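Local coordinates for protein succinyl-CoA:3-ketoacid-coenzyme A transferase subunit B (Helicobacter pylori, PDB 3RRL) that works with subunit A to transfer coenzyme A from succinyl-CoA to a 3-oxo acid, yielding a 3-oxoacyl-CoA and succinate, at residues R8-E12 / H165-T169; I168-V173 / E185-V190. Residue numbers count along the deposited sequence, not the author numbering.

How the contacts relate
Both contacts reach the same mixed sheet, and their centres lie about 10 Å apart. Contact 1 sets residues 8-12, on helix 2-10, against strand 166-168; contact 2 picks up the chain at Ile-168 and Thr-169, which the two share, and pairs the next strand, 172-177, with 180-186. Arg-8 is the main tie between them: its NE forms a salt bridge with Glu-185 OE1 at 3.1 Å and packs 3.9 Å from Val-173 CG2, while its CB lies 3.9 Å from Gln-187 NE2. Gln-166 NE2 also sits 3.7 Å from Val-173 CG1. Neither contact is at the predicted catalytic residue, Glu-43; contact 1 lays the helix on the sheet and contact 2 pairs two of its strands.

Contact 1 of 2, residues R8-E12 / H165-T169; sequences RAAKE and HQLIT
This is a buried helix-on-sheet contact in the alpha/beta fold of the CoA-transferase: residues 8-12, on the last part of helix 2-10 and running on from it, lie over one face of the mixed sheet at strand 166-168. Build Arg-8 and Ala-9 helical, with Lys-11 N to Arg-8 O at 3.2 Å and Glu-12 N to Ala-9 O at 3.0 Å, and Gln-166 to Ile-168 extended, the CA atoms of Ala-9 and Ile-168 6.9 Å apart. Ile-168 (chi1 m, chi2 t) supplies the apolar centre: Ile-168 CD1 comes within 3.7 Å of Ala-9 CA, the small alanine letting the helix settle close, while Ile-168 CG2 is 3.9 Å from Arg-8 CG. A polar cluster borders this packing. Arg-8 (chi1 t, chi2 p, chi3 t) and Glu-12 (chi1 and chi2 m) form a salt bridge, NH2 to OE2 2.8 Å, and Gln-166 (chi1 and chi2 t) donates from NE2 to Glu-12 OE2 at 3.2 Å. Two acceptors, Glu-12 OE1 and Gln-166 OE1, approach to 3.1 Å, with Lys-134 NZ serving both. Lys-134 opens strand 134-138, the parallel neighbour of 166-168; on the antiparallel neighbour, strand 172-177, Val-173 meets Arg-8 and Gln-166.

Contact 2 of 2, residues I168-V173 / E185-V190; sequences ITDLAV and ELQEGV
Four hydrogen bonds hold the open end of an antiparallel beta hairpin, strands 172-177 and 180-186. Gln-187 N donates to Leu-171 O at 2.8 Å, Val-173 N to Glu-185 O at 2.9 Å, and Glu-185 N returns a longer bond to Val-173 O at 3.3 Å. The fourth comes from a side chain: Gln-187, with chi1 and chi2 both m, reaches across to the turn that leads into strand 172-177, where its NE2 meets Thr-169 O at 2.9 Å. Val-173 and Glu-185 are thus a hydrogen-bonded pair (CA to CA 4.8 Å), Ala-172 and Leu-186 a non-hydrogen-bonded one (4.6 Å). Thr-169 OG1 accepts from Leu-171 N at 3.1 Å, an ST turn, and from Ala-172 N at 3.2 Å, besides bonding His-141. Beyond strand 180-186, Val-190 N closes a type II turn on Gln-187 O at 3.1 Å, Gly-189 filling its third position, where phi is positive. Val-173 and Glu-185 face helix 2-10, where Arg-8 NE forms a salt bridge with Glu-185 OE1; Ala-172 and Leu-186 lie against Val-195 of helix 192-198. The turn brings Val-190 back over Leu-171, CG1 of the valine lying 4.2 Å from CD2 of the leucine.

Contact 1 of 2, residues R8-E12 / H165-T169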
loop_
_atom_site.group_PDB
_atom_site.type_symbol
_atom_site.label_atom_id
_atom_site.label_comp_id
_atom_site.label_asym_id
_atom_site.label_seq_id
_atom_site.Cartn_x
_atom_site.Cartn_y
_atom_site.Cartn_z
ATOM N N ARG B 8 20.815 30.975 -0.162
ATOM C CA ARG B 8 21.530 30.220 0.868
ATOM C C ARG B 8 20.921 28.827 0.994
ATOM O O ARG B 8 21.633 27.837 1.151
ATOM C CB ARG B 8 21.510 30.954 2.214
ATOM C CG ARG B 8 22.155 30.183 3.361
ATOM C CD ARG B 8 23.594 29.768 3.037
ATOM N NE ARG B 8 24.164 28.915 4.080
ATOM C CZ ARG B 8 23.945 27.604 4.176
ATOM N NH1 ARG B 8 24.495 26.908 5.157
ATOM N NH2 ARG B 8 23.178 26.983 3.291
ATOM N N ALA B 9 19.599 28.755 0.898
ATOM C CA ALA B 9 18.904 27.472 0.906
ATOM C C ALA B 9 19.344 26.589 -0.260
ATOM O O ALA B 9 19.456 25.369 -0.117
ATOM C CB ALA B 9 17.399 27.686 0.865
ATOM N N ALA B 10 19.592 27.206 -1.413
ATOM C CA ALA B 10 19.977 26.456 -2.609
ATOM C C ALA B 10 21.280 25.693 -2.404
ATOM O O ALA B 10 21.496 24.642 -3.001
ATOM C CB ALA B 10 20.094 27.381 -3.806
ATOM N N LYS B 11 22.143 26.230 -1.554
ATOM C CA LYS B 11 23.427 25.605 -1.282
ATOM C C LYS B 11 23.271 24.250 -0.602
ATOM O O LYS B 11 24.195 23.430 -0.615
ATOM C CB LYS B 11 24.303 26.532 -0.440
ATOM C CG LYS B 11 24.708 27.813 -1.156
ATOM C CD LYS B 11 25.684 28.630 -0.316
ATOM C CE LYS B 11 26.410 29.667 -1.160
ATOM N NZ LYS B 11 25.477 30.623 -1.825
ATOM N N GLU B 12 22.105 24.015 -0.011
ATOM C CA GLU B 12 21.839 22.744 0.668
ATOM C C GLU B 12 21.473 21.610 -0.299
ATOM O O GLU B 12 21.452 20.432 0.077
ATOM C CB GLU B 12 20.746 22.921 1.728
ATOM C CG GLU B 12 21.116 23.927 2.814
ATOM C CD GLU B 12 22.284 23.453 3.662
ATOM O OE1 GLU B 12 22.266 22.271 4.079
ATOM O OE2 GLU B 12 23.221 24.251 3.905
ATOM N N HIS B 165 15.948 20.508 11.517
ATOM C CA HIS B 165 17.391 20.282 11.533
ATOM C C HIS B 165 18.179 21.570 11.336
ATOM O O HIS B 165 19.189 21.805 12.002
ATOM C CB HIS B 165 17.800 19.244 10.480
ATOM C CG HIS B 165 17.359 17.853 10.807
ATOM N ND1 HIS B 165 16.198 17.305 10.307
ATOM C CD2 HIS B 165 17.909 16.906 11.601
ATOM C CE1 HIS B 165 16.059 16.075 10.769
ATOM N NE2 HIS B 165 17.084 15.808 11.557
ATOM N N GLN B 166 17.708 22.405 10.415
ATOM C CA GLN B 166 18.429 23.617 10.059
ATOM C C GLN B 166 17.439 24.735 9.752
ATOM O O GLN B 166 16.397 24.508 9.132
ATOM C CB GLN B 166 19.330 23.341 8.858
ATOM C CG GLN B 166 20.000 24.568 8.248
ATOM C CD GLN B 166 20.729 24.226 6.952
ATOM O OE1 GLN B 166 20.232 23.452 6.134
ATOM N NE2 GLN B 166 21.914 24.780 6.772
ATOM N N LEU B 167 17.760 25.938 10.207
ATOM C CA LEU B 167 16.890 27.086 9.990
ATOM C C LEU B 167 17.671 28.197 9.301
ATOM O O LEU B 167 18.707 28.647 9.794
ATOM C CB LEU B 167 16.298 27.582 11.316
ATOM C CG LEU B 167 15.706 28.995 11.318
ATOM C CD1 LEU B 167 14.478 29.083 10.420
ATOM C CD2 LEU B 167 15.372 29.449 12.742
ATOM N N ILE B 168 17.176 28.617 8.145
ATOM C CA ILE B 168 17.809 29.671 7.373
ATOM C C ILE B 168 16.879 30.878 7.314
ATOM O O ILE B 168 15.762 30.776 6.809
ATOM C CB ILE B 168 18.086 29.184 5.936
ATOM C CG1 ILE B 168 18.962 27.925 5.952
ATOM C CG2 ILE B 168 18.721 30.281 5.103
ATOM C CD1 ILE B 168 19.251 27.365 4.564
ATOM N N THR B 169 17.326 32.013 7.845
ATOM C CA THR B 169 16.577 33.261 7.709
ATOM C C THR B 169 17.399 34.321 6.958
ATOM O O THR B 169 18.527 34.057 6.529
ATOM C CB THR B 169 16.124 33.817 9.083
ATOM O OG1 THR B 169 17.221 34.468 9.739
ATOM C CG2 THR B 169 15.596 32.698 9.963
#

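Contact 2 of 2, residues I168-V173 / E185-V190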
loop_
_atom_site.group_PDB
_atom_site.type_symbol
_atom_site.label_atom_id
_atom_site.label_comp_id
_atom_site.label_asym_id
_atom_site.label_seq_id
_atom_site.Cartn_x
_atom_site.Cartn_y
_atom_site.Cartn_z
ATOM N N ILE B 168 17.176 28.617 8.145
ATOM C CA ILE B 168 17.809 29.671 7.373
ATOM C C ILE B 168 16.879 30.878 7.314
ATOM O O ILE B 168 15.762 30.776 6.809
ATOM C CB ILE B 168 18.086 29.184 5.936
ATOM C CG1 ILE B 168 18.962 27.925 5.952
ATOM C CG2 ILE B 168 18.721 30.281 5.103
ATOM C CD1 ILE B 168 19.251 27.365 4.564
ATOM N N THR B 169 17.326 32.013 7.845
ATOM C CA THR B 169 16.577 33.261 7.709
ATOM C C THR B 169 17.399 34.321 6.958
ATOM O O THR B 169 18.527 34.057 6.529
ATOM C CB THR B 169 16.124 33.817 9.083
ATOM O OG1 THR B 169 17.221 34.468 9.739
ATOM C CG2 THR B 169 15.596 32.698 9.963
ATOM N N ASP B 170 16.832 35.513 6.798
ATOM C CA ASP B 170 17.538 36.618 6.140
ATOM C C ASP B 170 18.697 37.145 6.997
ATOM O O ASP B 170 19.556 37.898 6.522
ATOM C CB ASP B 170 16.565 37.757 5.813
ATOM C CG ASP B 170 15.639 38.080 6.973
ATOM O OD1 ASP B 170 14.972 37.149 7.472
ATOM O OD2 ASP B 170 15.590 39.253 7.404
ATOM N N LEU B 171 18.711 36.742 8.262
ATOM C CA LEU B 171 19.748 37.157 9.208
ATOM C C LEU B 171 20.818 36.089 9.368
ATOM O O LEU B 171 22.008 36.366 9.214
ATOM C CB LEU B 171 19.163 37.532 10.574
ATOM C CG LEU B 171 18.148 38.673 10.588
ATOM C CD1 LEU B 171 17.785 39.049 12.023
ATOM C CD2 LEU B 171 18.692 39.875 9.836
ATOM N N ALA B 172 20.394 34.883 9.714
ATOM C CA ALA B 172 21.321 33.830 10.072
ATOM C C ALA B 172 20.925 32.400 9.739
ATOM O O ALA B 172 19.801 32.112 9.368
ATOM C CB ALA B 172 21.613 33.929 11.536
ATOM N N VAL B 173 21.902 31.518 9.873
ATOM C CA VAL B 173 21.703 30.099 9.727
ATOM C C VAL B 173 21.907 29.447 11.093
ATOM O O VAL B 173 22.897 29.680 11.757
ATOM C CB VAL B 173 22.668 29.487 8.722
ATOM C CG1 VAL B 173 22.405 28.022 8.576
ATOM C CG2 VAL B 173 22.557 30.183 7.409
ATOM N N GLU B 185 26.021 30.455 11.255
ATOM C CA GLU B 185 26.352 31.362 10.159
ATOM C C GLU B 185 25.617 32.704 10.247
ATOM O O GLU B 185 24.437 32.757 10.594
ATOM C CB GLU B 185 26.065 30.670 8.823
ATOM C CG GLU B 185 26.710 31.305 7.604
ATOM C CD GLU B 185 26.366 30.565 6.307
ATOM O OE1 GLU B 185 26.259 29.317 6.329
ATOM O OE2 GLU B 185 26.201 31.234 5.266
ATOM N N LEU B 186 26.312 33.780 9.893
ATOM C CA LEU B 186 25.688 35.088 9.726
ATOM C C LEU B 186 25.530 35.347 8.232
ATOM O O LEU B 186 26.444 35.068 7.455
ATOM C CB LEU B 186 26.557 36.194 10.340
ATOM C CG LEU B 186 26.722 36.268 11.864
ATOM C CD1 LEU B 186 27.798 37.288 12.251
ATOM C CD2 LEU B 186 25.397 36.587 12.551
ATOM N N GLN B 187 24.375 35.870 7.828
ATOM C CA GLN B 187 24.170 36.255 6.435
ATOM C C GLN B 187 24.990 37.504 6.120
ATOM O O GLN B 187 25.389 38.237 7.027
ATOM C CB GLN B 187 22.685 36.488 6.138
ATOM C CG GLN B 187 21.828 35.218 6.130
ATOM C CD GLN B 187 21.750 34.563 4.764
ATOM O OE1 GLN B 187 22.713 34.583 3.999
ATOM N NE2 GLN B 187 20.592 33.981 4.447
ATOM N N GLU B 188 25.243 37.737 4.834
ATOM C CA GLU B 188 26.085 38.850 4.398
ATOM C C GLU B 188 25.597 40.204 4.906
ATOM O O GLU B 188 24.438 40.562 4.719
ATOM C CB GLU B 188 26.194 38.870 2.872
ATOM C CG GLU B 188 27.486 38.279 2.333
ATOM C CD GLU B 188 28.692 39.159 2.627
ATOM O OE1 GLU B 188 29.809 38.820 2.173
ATOM O OE2 GLU B 188 28.524 40.191 3.311
ATOM N N GLY B 189 26.495 40.954 5.548
ATOM C CA GLY B 189 26.175 42.289 6.026
ATOM C C GLY B 189 25.345 42.306 7.298
ATOM O O GLY B 189 24.742 43.328 7.654
ATOM N N VAL B 190 25.315 41.169 7.986
ATOM C CA VAL B 190 24.575 41.048 9.236
ATOM C C VAL B 190 25.529 40.835 10.414
ATOM O O VAL B 190 26.538 40.136 10.295
ATOM C CB VAL B 190 23.529 39.913 9.163
ATOM C CG1 VAL B 190 22.813 39.758 10.498
ATOM C CG2 VAL B 190 22.523 40.196 8.050
#